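Local structure of ferric enterobactin receptor PIRA (Pseudomonas aeruginosa, 5FP2) at residues 630-635 and 659-664; 62-67 and 587-592; 409-414 and 437-442; 376-381 and 473-478. The protein probably takes up iron by binding ferric siderophores such as enterobactin and passing them across the outer membrane as a TonB-dependent receptor. One frame throughout, in Å; residues are numbered along the deposited sequence.

Contact 1 of 4, residues 630-635 and 659-664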
loop_
_atom_site.group_PDB
_atom_site.type_symbol
_atom_site.label_atom_id
_atom_site.label_comp_id
_atom_site.label_asym_id
_atom_site.label_seq_id
_atom_site.Cartn_x
_atom_site.Cartn_y
_atom_site.Cartn_z
ATOM N N THR A 630 -2.118 21.639 7.824
ATOM C CA THR A 630 -2.487 20.292 8.230
ATOM C C THR A 630 -2.189 19.978 9.676
ATOM O O THR A 630 -1.156 20.370 10.230
ATOM C CB THR A 630 -1.758 19.213 7.452
ATOM O OG1 THR A 630 -0.416 19.123 7.951
ATOM C CG2 THR A 630 -1.788 19.506 5.953
ATOM N N SER A 631 -3.075 19.159 10.237
ATOM C CA SER A 631 -2.993 18.738 11.619
ATOM C C SER A 631 -3.218 17.238 11.707
ATOM O O SER A 631 -3.879 16.628 10.863
ATOM C CB SER A 631 -4.026 19.477 12.471
ATOM O OG SER A 631 -5.309 19.439 11.859
ATOM N N THR A 632 -2.601 16.645 12.714
ATOM C CA THR A 632 -2.908 15.294 13.082
ATOM C C THR A 632 -3.020 15.309 14.600
ATOM O O THR A 632 -2.279 16.012 15.295
ATOM C CB THR A 632 -1.870 14.296 12.512
ATOM O OG1 THR A 632 -2.272 12.944 12.761
ATOM C CG2 THR A 632 -0.499 14.539 13.095
ATOM N N ILE A 633 -4.097 14.706 15.081
ATOM C CA ILE A 633 -4.378 14.691 16.494
ATOM C C ILE A 633 -4.533 13.261 16.948
ATOM O O ILE A 633 -5.333 12.517 16.396
ATOM C CB ILE A 633 -5.653 15.499 16.808
ATOM C CG1 ILE A 633 -5.440 16.972 16.444
ATOM C CG2 ILE A 633 -6.007 15.382 18.283
ATOM C CD1 ILE A 633 -6.710 17.791 16.396
ATOM N N TYR A 634 -3.752 12.881 17.947
ATOM C CA TYR A 634 -3.874 11.566 18.564
ATOM C C TYR A 634 -4.608 11.651 19.915
ATOM O O TYR A 634 -4.540 12.667 20.615
ATOM C CB TYR A 634 -2.485 10.953 18.740
ATOM C CG TYR A 634 -1.644 10.954 17.461
ATOM C CD1 TYR A 634 -1.858 10.005 16.470
ATOM C CD2 TYR A 634 -0.641 11.905 17.243
ATOM C CE1 TYR A 634 -1.084 9.979 15.328
ATOM C CE2 TYR A 634 0.096 11.919 16.073
ATOM C CZ TYR A 634 -0.119 10.944 15.118
ATOM O OH TYR A 634 0.630 10.891 13.949
ATOM N N GLY A 635 -5.367 10.607 20.245
ATOM C CA GLY A 635 -6.079 10.529 21.520
ATOM C C GLY A 635 -6.205 9.101 22.007
ATOM O O GLY A 635 -5.230 8.494 22.450
ATOM N N TYR A 659 -3.043 14.646 21.984
ATOM C CA TYR A 659 -2.072 15.693 21.660
ATOM C C TYR A 659 -2.061 15.991 20.168
ATOM O O TYR A 659 -2.788 15.352 19.409
ATOM C CB TYR A 659 -0.687 15.307 22.179
ATOM C CG TYR A 659 0.082 14.342 21.301
ATOM C CD1 TYR A 659 -0.038 12.966 21.472
ATOM C CD2 TYR A 659 1.007 14.801 20.374
ATOM C CE1 TYR A 659 0.710 12.084 20.723
ATOM C CE2 TYR A 659 1.750 13.924 19.621
ATOM C CZ TYR A 659 1.589 12.565 19.783
ATOM O OH TYR A 659 2.311 11.665 18.998
ATOM N N GLY A 660 -1.330 17.029 19.766
ATOM C CA GLY A 660 -1.500 17.609 18.431
ATOM C C GLY A 660 -0.204 17.911 17.686
ATOM O O GLY A 660 0.838 18.164 18.300
ATOM N N ILE A 661 -0.285 17.982 16.359
ATOM C CA ILE A 661 0.900 18.247 15.549
ATOM C C ILE A 661 0.530 18.900 14.230
ATOM O O ILE A 661 -0.212 18.325 13.440
ATOM C CB ILE A 661 1.645 16.934 15.299
ATOM C CG1 ILE A 661 2.702 16.736 16.381
ATOM C CG2 ILE A 661 2.271 16.910 13.919
ATOM C CD1 ILE A 661 2.514 15.444 17.124
ATOM N N TRP A 662 1.031 20.104 13.993
ATOM C CA TRP A 662 0.515 20.911 12.888
ATOM C C TRP A 662 1.603 21.274 11.926
ATOM O O TRP A 662 2.630 21.792 12.353
ATOM C CB TRP A 662 -0.021 22.235 13.401
ATOM C CG TRP A 662 -1.477 22.267 13.785
ATOM C CD1 TRP A 662 -2.504 22.749 13.035
ATOM C CD2 TRP A 662 -2.038 21.875 15.029
ATOM N NE1 TRP A 662 -3.687 22.671 13.730
ATOM C CE2 TRP A 662 -3.431 22.111 14.951
ATOM C CE3 TRP A 662 -1.510 21.307 16.187
ATOM C CZ2 TRP A 662 -4.292 21.893 16.024
ATOM C CZ3 TRP A 662 -2.387 20.993 17.224
ATOM C CH2 TRP A 662 -3.754 21.346 17.158
ATOM N N GLY A 663 1.338 21.147 10.626
ATOM C CA GLY A 663 2.284 21.594 9.611
ATOM C C GLY A 663 1.675 22.670 8.737
ATOM O O GLY A 663 0.457 22.747 8.591
ATOM N N VAL A 664 2.533 23.472 8.117
ATOM C CA VAL A 664 2.124 24.375 7.044
ATOM C C VAL A 664 2.941 24.101 5.790
ATOM O O VAL A 664 4.083 23.661 5.884
ATOM C CB VAL A 664 2.294 25.846 7.462
ATOM C CG1 VAL A 664 3.760 26.201 7.643
ATOM C CG2 VAL A 664 1.645 26.765 6.440
#
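Strands 630-634 and 659-664 run antiparallel, their axes approaching to 4.7 Å, with hydrogen-bonded pairs at Thr630-Gly663, Thr632-Ile661 and Tyr634-Tyr659 and non-hydrogen-bonded pairs at Ser631-Trp662 and Ile633-Gly660. The bond from Thr630 N to Gly663 O is nearly straight (2.9 Å, 177°). Thr632 and Ile661 exchange two bonds through their backbones, while their side chains lie side by side and touch through Thr632 CG2 and Ile661 CG2 at 3.7 Å. Thr632 OG1 stands anti to the backbone N (chi1 -174°) and bonds to Asn614 of the preceding strand. Both residues are beta-branched, which suits extended backbone. The two strands are neighbours in the 22-stranded barrel of a TonB-dependent receptor, and the face carrying Thr630, Thr632 and Tyr634 meets Arg51 and Arg62 of the plug. On that face the Tyr634 and Tyr659 rings meet obliquely, planes at 38°, with Tyr634 CD2 3.4 Å from Tyr659 CZ. Tyr659 OH bonds to Glu704, fixing the far end of its ring, and Ile661 CD1 approaches the edge of Tyr634 at CE2. On the other face, Ser631 CB sits over the five-membered ring of Trp662, 3.6 Å from its centroid, a CH-pi contact that a small side chain can make. Gly660, with no side chain, leaves room for the Trp662 six-membered ring, whose CZ3 is 3.7 Å from Gly660 CA.

Contact 2 of 4, residues 62-67 and 587-592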
loop_
_atom_site.group_PDB
_atom_site.type_symbol
_atom_site.label_atom_id
_atom_site.label_comp_id
_atom_site.label_asym_id
_atom_site.label_seq_id
_atom_site.Cartn_x
_atom_site.Cartn_y
_atom_site.Cartn_z
ATOM N N ARG A 62 -0.580 6.802 6.107
ATOM C CA ARG A 62 -1.102 6.791 7.486
ATOM C C ARG A 62 -2.184 7.820 7.771
ATOM O O ARG A 62 -2.615 7.938 8.905
ATOM C CB ARG A 62 0.034 7.005 8.498
ATOM C CG ARG A 62 0.640 8.406 8.487
ATOM C CD ARG A 62 1.292 8.765 9.825
ATOM N NE ARG A 62 1.598 10.190 9.957
ATOM C CZ ARG A 62 0.741 11.111 10.395
ATOM N NH1 ARG A 62 -0.468 10.762 10.822
ATOM N NH2 ARG A 62 1.121 12.382 10.488
ATOM N N THR A 63 -2.514 8.664 6.804
ATOM C CA THR A 63 -3.536 9.676 7.022
ATOM C C THR A 63 -4.919 9.177 6.589
ATOM O O THR A 63 -5.961 9.765 6.916
ATOM C CB THR A 63 -3.177 10.995 6.311
ATOM O OG1 THR A 63 -3.112 10.795 4.899
ATOM C CG2 THR A 63 -1.847 11.518 6.806
ATOM N N MET A 64 -4.926 8.034 5.916
ATOM C CA MET A 64 -6.164 7.427 5.455
ATOM C C MET A 64 -6.852 6.764 6.637
ATOM O O MET A 64 -6.189 6.301 7.560
ATOM C CB MET A 64 -5.870 6.388 4.369
ATOM C CG MET A 64 -5.126 6.905 3.131
ATOM S SD MET A 64 -6.053 8.169 2.214
ATOM C CE MET A 64 -5.737 9.640 3.186
ATOM N N PRO A 65 -8.190 6.780 6.642
ATOM C CA PRO A 65 -9.017 6.268 7.732
ATOM C C PRO A 65 -8.822 4.779 7.979
ATOM O O PRO A 65 -8.859 4.005 7.029
ATOM C CB PRO A 65 -10.434 6.528 7.227
ATOM C CG PRO A 65 -10.296 7.695 6.310
ATOM C CD PRO A 65 -9.009 7.421 5.600
ATOM N N GLY A 66 -8.482 4.401 9.207
ATOM C CA GLY A 66 -8.218 3.001 9.547
ATOM C C GLY A 66 -6.765 2.553 9.379
ATOM O O GLY A 66 -6.457 1.369 9.492
ATOM N N VAL A 67 -5.857 3.502 9.171
ATOM C CA VAL A 67 -4.456 3.204 8.946
ATOM C C VAL A 67 -3.568 3.869 9.972
ATOM O O VAL A 67 -3.522 5.083 10.033
ATOM C CB VAL A 67 -4.041 3.790 7.611
ATOM C CG1 VAL A 67 -2.654 3.279 7.219
ATOM C CG2 VAL A 67 -5.085 3.433 6.573
ATOM N N SER A 587 -10.883 19.134 5.119
ATOM C CA SER A 587 -11.015 17.696 5.019
ATOM C C SER A 587 -10.476 17.045 6.264
ATOM O O SER A 587 -9.357 17.358 6.698
ATOM C CB SER A 587 -10.227 17.170 3.828
ATOM O OG SER A 587 -11.048 16.232 3.165
ATOM N N THR A 588 -11.193 16.050 6.762
ATOM C CA THR A 588 -10.729 15.385 7.951
ATOM C C THR A 588 -11.066 13.900 7.912
ATOM O O THR A 588 -12.063 13.478 7.316
ATOM C CB THR A 588 -11.314 16.075 9.199
ATOM O OG1 THR A 588 -10.679 15.591 10.394
ATOM C CG2 THR A 588 -12.784 15.834 9.262
ATOM N N ASN A 589 -10.161 13.122 8.495
ATOM C CA ASN A 589 -10.149 11.676 8.379
ATOM C C ASN A 589 -9.924 11.120 9.766
ATOM O O ASN A 589 -8.925 11.446 10.409
ATOM C CB ASN A 589 -8.989 11.241 7.488
ATOM C CG ASN A 589 -9.317 11.328 6.011
ATOM O OD1 ASN A 589 -10.434 11.692 5.632
ATOM N ND2 ASN A 589 -8.323 11.027 5.166
ATOM N N LEU A 590 -10.839 10.270 10.213
ATOM C CA LEU A 590 -10.923 9.895 11.611
ATOM C C LEU A 590 -10.734 8.398 11.722
ATOM O O LEU A 590 -11.274 7.651 10.909
ATOM C CB LEU A 590 -12.298 10.284 12.149
ATOM C CG LEU A 590 -12.794 9.595 13.429
ATOM C CD1 LEU A 590 -12.110 10.180 14.665
ATOM C CD2 LEU A 590 -14.308 9.689 13.571
ATOM N N THR A 591 -9.877 7.951 12.633
ATOM C CA THR A 591 -9.842 6.527 12.960
ATOM C C THR A 591 -9.983 6.333 14.450
ATOM O O THR A 591 -9.284 6.972 15.235
ATOM C CB THR A 591 -8.549 5.822 12.515
ATOM O OG1 THR A 591 -8.425 5.890 11.091
ATOM C CG2 THR A 591 -8.576 4.349 12.940
ATOM N N TYR A 592 -10.915 5.471 14.842
ATOM C CA TYR A 592 -11.221 5.262 16.249
ATOM C C TYR A 592 -11.371 3.766 16.495
ATOM O O TYR A 592 -12.274 3.151 15.943
ATOM C CB TYR A 592 -12.523 5.985 16.602
ATOM C CG TYR A 592 -12.920 5.839 18.052
ATOM C CD1 TYR A 592 -13.469 4.653 18.519
ATOM C CD2 TYR A 592 -12.754 6.887 18.952
ATOM C CE1 TYR A 592 -13.837 4.509 19.843
ATOM C CE2 TYR A 592 -13.101 6.750 20.280
ATOM C CZ TYR A 592 -13.643 5.558 20.718
ATOM O OH TYR A 592 -14.006 5.428 22.035
#
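Met64, Pro65 and Gly66 of the plug press against Asn589 and Thr591 of barrel strand 584-595, a junction between the two domains of a TonB-dependent receptor. The plug side is a type II beta turn from Met64 to Val67, closed by the backbone bond from Val67 N to Met64 O. Pro65 suits its second position because its ring fixes phi; Gly66 suits the third, where phi is positive (90°).

Two polar links cross the interface. Asn589 ND2 donates to Thr63 O at 3.2 Å with an N-H...O angle of 158°; the oxygen lies close to the amide plane of Asn589, whereas the nitrogen sits well above the carbonyl plane of Thr63. The side chain gets there with CG beside the backbone N and anti to the carbonyl carbon (chi1 -83°). Gly66 N points at Thr591 OG1, which accepts its hydrogen, but the modelled separation is too short to be trusted.

The remaining contacts are van der Waals. Pro65 lies obliquely across the Asn589 side chain, CG 3.8 Å from Asn589 CG and CD 3.7 Å from Asn589 ND2. Met64, bent at its second and third torsions, brings CE to 3.5 Å from the same ND2, and Gln36 of the plug also packs on Met64, Pro65 and Asn589. At Gly66, the third residue of the turn, the methyl CG2 of Thr591 rests 3.7 Å from Gly66 CA.

Contact 3 of 4, residues 409-414 and 437-442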
loop_
_atom_site.group_PDB
_atom_site.type_symbol
_atom_site.label_atom_id
_atom_site.label_comp_id
_atom_site.label_asym_id
_atom_site.label_seq_id
_atom_site.Cartn_x
_atom_site.Cartn_y
_atom_site.Cartn_z
ATOM N N SER A 409 15.428 -23.250 3.181
ATOM C CA SER A 409 14.040 -23.482 3.516
ATOM C C SER A 409 13.159 -23.077 2.352
ATOM O O SER A 409 13.294 -21.977 1.832
ATOM C CB SER A 409 13.656 -22.671 4.750
ATOM O OG SER A 409 14.464 -23.028 5.858
ATOM N N LYS A 410 12.205 -23.936 2.010
ATOM C CA LYS A 410 11.278 -23.654 0.926
ATOM C C LYS A 410 9.813 -23.652 1.373
ATOM O O LYS A 410 9.481 -24.002 2.511
ATOM C CB LYS A 410 11.460 -24.670 -0.201
ATOM C CG LYS A 410 12.820 -25.355 -0.216
ATOM C CD LYS A 410 12.827 -26.631 -1.052
ATOM C CE LYS A 410 14.239 -27.084 -1.388
ATOM N NZ LYS A 410 15.072 -27.335 -0.181
ATOM N N ALA A 411 8.953 -23.180 0.477
ATOM C CA ALA A 411 7.511 -23.206 0.671
ATOM C C ALA A 411 6.874 -22.902 -0.682
ATOM O O ALA A 411 7.357 -22.044 -1.421
ATOM C CB ALA A 411 7.094 -22.170 1.705
ATOM N N GLU A 412 5.814 -23.629 -1.019
ATOM C CA GLU A 412 5.062 -23.368 -2.243
ATOM C C GLU A 412 3.653 -22.932 -1.851
ATOM O O GLU A 412 3.146 -23.342 -0.805
ATOM C CB GLU A 412 5.005 -24.626 -3.122
ATOM C CG GLU A 412 6.379 -25.194 -3.486
ATOM C CD GLU A 412 6.413 -25.981 -4.799
ATOM O OE1 GLU A 412 5.511 -26.810 -5.055
ATOM O OE2 GLU A 412 7.380 -25.811 -5.569
ATOM N N ILE A 413 3.033 -22.085 -2.669
ATOM C CA ILE A 413 1.653 -21.654 -2.438
ATOM C C ILE A 413 0.860 -21.799 -3.729
ATOM O O ILE A 413 1.290 -21.321 -4.774
ATOM C CB ILE A 413 1.585 -20.178 -1.993
ATOM C CG1 ILE A 413 2.229 -19.990 -0.612
ATOM C CG2 ILE A 413 0.144 -19.679 -1.973
ATOM C CD1 ILE A 413 3.714 -19.659 -0.665
ATOM N N ARG A 414 -0.268 -22.498 -3.669
ATOM C CA ARG A 414 -1.206 -22.532 -4.784
ATOM C C ARG A 414 -2.493 -21.843 -4.363
ATOM O O ARG A 414 -2.916 -21.965 -3.212
ATOM C CB ARG A 414 -1.499 -23.982 -5.183
ATOM C CG ARG A 414 -0.345 -24.642 -5.912
ATOM C CD ARG A 414 -0.531 -26.143 -6.125
ATOM N NE ARG A 414 0.685 -26.746 -6.690
ATOM C CZ ARG A 414 1.655 -27.289 -5.959
ATOM N NH1 ARG A 414 1.541 -27.342 -4.631
ATOM N NH2 ARG A 414 2.721 -27.812 -6.546
ATOM N N ASP A 437 -6.598 -21.166 -0.737
ATOM C CA ASP A 437 -5.152 -21.008 -0.637
ATOM C C ASP A 437 -4.566 -22.301 -0.099
ATOM O O ASP A 437 -4.823 -22.666 1.046
ATOM C CB ASP A 437 -4.789 -19.843 0.297
ATOM C CG ASP A 437 -4.514 -18.543 -0.455
ATOM O OD1 ASP A 437 -3.479 -18.466 -1.163
ATOM O OD2 ASP A 437 -5.330 -17.599 -0.330
ATOM N N ASP A 438 -3.797 -23.008 -0.922
ATOM C CA ASP A 438 -3.151 -24.227 -0.459
ATOM C C ASP A 438 -1.687 -23.983 -0.172
ATOM O O ASP A 438 -0.938 -23.540 -1.040
ATOM C CB ASP A 438 -3.299 -25.361 -1.470
ATOM C CG ASP A 438 -2.679 -26.650 -0.978
ATOM O OD1 ASP A 438 -2.748 -26.915 0.241
ATOM O OD2 ASP A 438 -2.115 -27.394 -1.808
ATOM N N HIS A 439 -1.269 -24.340 1.034
ATOM C CA HIS A 439 0.077 -24.037 1.494
ATOM C C HIS A 439 0.859 -25.322 1.728
ATOM O O HIS A 439 0.322 -26.299 2.235
ATOM C CB HIS A 439 -0.001 -23.225 2.783
ATOM C CG HIS A 439 1.263 -22.501 3.118
ATOM N ND1 HIS A 439 2.381 -23.145 3.596
ATOM C CD2 HIS A 439 1.575 -21.185 3.075
ATOM C CE1 HIS A 439 3.341 -22.261 3.807
ATOM N NE2 HIS A 439 2.877 -21.064 3.496
ATOM N N SER A 440 2.135 -25.318 1.372
ATOM C CA SER A 440 2.920 -26.541 1.391
ATOM C C SER A 440 3.124 -27.052 2.815
ATOM O O SER A 440 3.069 -28.252 3.058
ATOM C CB SER A 440 4.269 -26.307 0.720
ATOM O OG SER A 440 4.986 -25.286 1.384
ATOM N N ASP A 441 3.378 -26.142 3.749
ATOM C CA ASP A 441 3.520 -26.503 5.156
ATOM C C ASP A 441 2.176 -26.708 5.860
ATOM O O ASP A 441 2.082 -27.545 6.754
ATOM C CB ASP A 441 4.311 -25.433 5.907
ATOM C CG ASP A 441 5.729 -25.272 5.387
ATOM O OD1 ASP A 441 5.900 -24.809 4.232
ATOM O OD2 ASP A 441 6.674 -25.554 6.160
ATOM N N PHE A 442 1.151 -25.948 5.465
ATOM C CA PHE A 442 0.031 -25.591 6.358
ATOM C C PHE A 442 -1.360 -26.014 5.853
ATOM O O PHE A 442 -2.371 -25.733 6.489
ATOM C CB PHE A 442 0.033 -24.077 6.604
ATOM C CG PHE A 442 1.198 -23.594 7.423
ATOM C CD1 PHE A 442 1.498 -24.184 8.639
ATOM C CD2 PHE A 442 1.989 -22.547 6.978
ATOM C CE1 PHE A 442 2.568 -23.749 9.395
ATOM C CE2 PHE A 442 3.071 -22.116 7.722
ATOM C CZ PHE A 442 3.361 -22.716 8.933
#
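The hairpin of strands 408-423 and 428-439 in the receptor's barrel brings Glu412, Ile413 and Arg414 alongside Ser440, His439 and Asp438, where the second strand gives way to the turn into strand 443-455. Arg414 and Asp438 form a hydrogen-bonded antiparallel pair, with Arg414 N to Asp438 O at 2.9 Å and Asp438 N to Arg414 O at 2.7 Å. Beyond it, Ser440 N still donates to Glu412 O, but the return bond from Glu412 N goes to a side chain, Ser440 OG, at 3.0 Å. A chi1 of 59° puts OG between the backbone N and the carbonyl carbon, where it takes the N-H of Glu412 in place of a backbone oxygen. It also donates to Asp441 OD1, met on the anti side of the carboxylate, so OG has a partner in both roles.

On the face of Ile413 and His439, Ile413 CG1 lies 3.9 Å from His439 CD2, the two side chains crossing obliquely. Phe442 CD2 lies over one face of the imidazole, toward its rim, with Glu412 O more distantly over the other. On the opposite side of the sheet, Arg414 NH2 forms a salt bridge with Glu412 OE1 at 3.3 Å, its hydrogen bond weak; Asp438 is nearby but its charged atoms do not touch the guanidinium. The turn itself holds the imidazole's rotation: Asp441 N donates to His439 ND1 in the ring plane, at 3.2 Å.

Contact 4 of 4, residues 376-381 and 473-478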
loop_
_atom_site.group_PDB
_atom_site.type_symbol
_atom_site.label_atom_id
_atom_site.label_comp_id
_atom_site.label_asym_id
_atom_site.label_seq_id
_atom_site.Cartn_x
_atom_site.Cartn_y
_atom_site.Cartn_z
ATOM N N ASN A 376 3.326 -19.811 -6.327
ATOM C CA ASN A 376 4.215 -18.984 -5.531
ATOM C C ASN A 376 5.231 -19.890 -4.856
ATOM O O ASN A 376 4.861 -20.823 -4.146
ATOM C CB ASN A 376 3.394 -18.240 -4.475
ATOM C CG ASN A 376 3.961 -16.868 -4.138
ATOM O OD1 ASN A 376 3.217 -15.879 -4.063
ATOM N ND2 ASN A 376 5.248 -16.826 -3.790
ATOM N N LYS A 377 6.512 -19.623 -5.059
ATOM C CA LYS A 377 7.530 -20.347 -4.324
ATOM C C LYS A 377 8.421 -19.334 -3.640
ATOM O O LYS A 377 8.733 -18.310 -4.229
ATOM C CB LYS A 377 8.344 -21.218 -5.281
ATOM C CG LYS A 377 9.298 -22.191 -4.603
ATOM C CD LYS A 377 9.877 -23.151 -5.628
ATOM C CE LYS A 377 11.067 -23.944 -5.104
ATOM N NZ LYS A 377 11.700 -24.802 -6.153
ATOM N N GLU A 378 8.797 -19.598 -2.393
ATOM C CA GLU A 378 9.793 -18.776 -1.719
ATOM C C GLU A 378 10.863 -19.641 -1.086
ATOM O O GLU A 378 10.564 -20.676 -0.494
ATOM C CB GLU A 378 9.163 -17.916 -0.648
ATOM C CG GLU A 378 7.655 -17.805 -0.757
ATOM C CD GLU A 378 7.057 -17.285 0.522
ATOM O OE1 GLU A 378 7.051 -18.054 1.514
ATOM O OE2 GLU A 378 6.736 -16.070 0.552
ATOM N N THR A 379 12.115 -19.244 -1.289
ATOM C CA THR A 379 13.250 -19.985 -0.775
ATOM C C THR A 379 14.070 -19.075 0.125
ATOM O O THR A 379 14.248 -17.900 -0.171
ATOM C CB THR A 379 14.150 -20.442 -1.918
ATOM O OG1 THR A 379 14.529 -19.290 -2.677
ATOM C CG2 THR A 379 13.424 -21.423 -2.827
ATOM N N LEU A 380 14.611 -19.643 1.194
ATOM C CA LEU A 380 15.446 -18.895 2.115
ATOM C C LEU A 380 16.728 -19.651 2.427
ATOM O O LEU A 380 16.693 -20.802 2.867
ATOM C CB LEU A 380 14.696 -18.634 3.414
ATOM C CG LEU A 380 15.549 -17.932 4.473
ATOM C CD1 LEU A 380 15.573 -16.438 4.204
ATOM C CD2 LEU A 380 15.040 -18.228 5.872
ATOM N N ASN A 381 17.854 -18.965 2.261
ATOM C CA ASN A 381 19.134 -19.501 2.660
ATOM C C ASN A 381 19.832 -18.566 3.638
ATOM O O ASN A 381 20.067 -17.402 3.330
ATOM C CB ASN A 381 20.003 -19.714 1.428
ATOM C CG ASN A 381 21.322 -20.376 1.757
ATOM O OD1 ASN A 381 21.439 -21.119 2.734
ATOM N ND2 ASN A 381 22.326 -20.100 0.944
ATOM N N PRO A 473 2.224 -18.321 8.512
ATOM C CA PRO A 473 3.545 -17.957 9.022
ATOM C C PRO A 473 4.611 -18.008 7.933
ATOM O O PRO A 473 4.442 -18.702 6.938
ATOM C CB PRO A 473 3.838 -19.025 10.084
ATOM C CG PRO A 473 2.540 -19.698 10.355
ATOM C CD PRO A 473 1.701 -19.549 9.125
ATOM N N ASN A 474 5.711 -17.296 8.136
ATOM C CA ASN A 474 6.813 -17.330 7.187
ATOM C C ASN A 474 7.873 -18.351 7.586
ATOM O O ASN A 474 7.769 -19.002 8.625
ATOM C CB ASN A 474 7.434 -15.942 7.044
ATOM C CG ASN A 474 7.756 -15.302 8.379
ATOM O OD1 ASN A 474 8.704 -15.705 9.059
ATOM N ND2 ASN A 474 7.029 -14.238 8.716
ATOM N N LEU A 475 8.888 -18.502 6.746
ATOM C CA LEU A 475 9.858 -19.574 6.920
ATOM C C LEU A 475 10.625 -19.457 8.234
ATOM O O LEU A 475 11.157 -20.457 8.732
ATOM C CB LEU A 475 10.844 -19.601 5.747
ATOM C CG LEU A 475 10.211 -19.471 4.359
ATOM C CD1 LEU A 475 11.260 -19.635 3.278
ATOM C CD2 LEU A 475 9.094 -20.487 4.171
ATOM N N TYR A 476 10.720 -18.245 8.775
ATOM C CA TYR A 476 11.516 -18.033 9.976
ATOM C C TYR A 476 10.763 -18.572 11.178
ATOM O O TYR A 476 11.349 -19.201 12.057
ATOM C CB TYR A 476 11.861 -16.554 10.149
ATOM C CG TYR A 476 13.185 -16.167 9.489
ATOM C CD1 TYR A 476 14.393 -16.670 9.958
ATOM C CD2 TYR A 476 13.221 -15.316 8.388
ATOM C CE1 TYR A 476 15.595 -16.326 9.359
ATOM C CE2 TYR A 476 14.420 -14.981 7.775
ATOM C CZ TYR A 476 15.606 -15.481 8.273
ATOM O OH TYR A 476 16.817 -15.151 7.691
ATOM N N GLN A 477 9.442 -18.471 11.093
ATOM C CA GLN A 477 8.526 -18.729 12.220
ATOM C C GLN A 477 8.084 -20.181 12.261
ATOM O O GLN A 477 7.723 -20.696 13.323
ATOM C CB GLN A 477 7.270 -17.880 12.074
ATOM C CG GLN A 477 7.552 -16.395 12.075
ATOM C CD GLN A 477 6.376 -15.581 11.591
ATOM O OE1 GLN A 477 5.718 -15.939 10.616
ATOM N NE2 GLN A 477 6.058 -14.518 12.322
ATOM N N SER A 478 8.062 -20.814 11.087
ATOM C CA SER A 478 7.549 -22.167 10.973
ATOM C C SER A 478 8.672 -23.202 11.062
ATOM O O SER A 478 8.408 -24.401 11.070
ATOM C CB SER A 478 6.742 -22.331 9.682
ATOM O OG SER A 478 7.584 -22.331 8.539
#
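Leu380 carries this contact, meeting Leu475 with its CB and Tyr476 with the methyls at its end. Leu475 CD1 packs 3.6 Å from Leu380 CB. Leu380 CG is anti to the backbone N (chi1 176°), and the branch beyond it crosses the Tyr476 side chain at about a right angle: CD2 lies over a ring face, 3.9 Å from the centroid and 20° off the normal, a CH-pi contact. Leu380 CD1 reaches the rim, 3.9 Å from Tyr476 OH and 4.0 Å from Tyr476 CE2. A branched aliphatic residue suits this place because it can meet a leucine and an aromatic face together. Glu378 adds a looser contact, its OE1 4.1 Å from Leu475 CD2.

A compact turn presents Leu475 and Tyr476 to the strand. Asn474 OD1 accepts from Tyr476 N on a lone pair in its carbonyl plane, an Asx turn, and Asn474 N donates to Gln477 OE1 at 2.8 Å. Asn474 O takes two backbone hydrogens, from Gln477 N and Ser478 N, so asparagine is gripped at backbone and side chain alike. The far end of the tyrosine is held by the bond from its hydroxyl to Asp382, just past the strand, and its ring also meets that of Tyr482.

In the barrel, strand 367-381 is flanked by strands 345-361 and 408-423. Leu348 of the former touches Leu380, and Ala411 of the latter touches both Glu378 and Leu475; thus the loop following strand 460-471 folds back over neighbouring barrel strands, while its Pro473 and Gln477 touch Ile542 of the short strand 542-543.

Overall arrangement
All four contacts reach the 22-stranded antiparallel barrel, but they form two groups on opposite sides of the chain's centre. Contacts 3 and 4, centres 9 Å apart, lie on neighbouring strands, 408-423 and 367-381 respectively, which bond through Ile413 N and Asn376 O; contact 3 is nested inside the loop closed by contact 4. Contacts 1 and 2, centres 12 Å apart, meet where Arg62 packs on Tyr634 and Thr632. The centres of contacts 1 and 3 are about 44 Å apart. Contact 2, the one whose segments belong to plug and barrel, encloses contacts 3 and 4; contact 1 follows it. Contacts 1 and 3 pair neighbouring wall strands, contact 4 packs a loop on the wall, and the early plug packs against late strand 584-595.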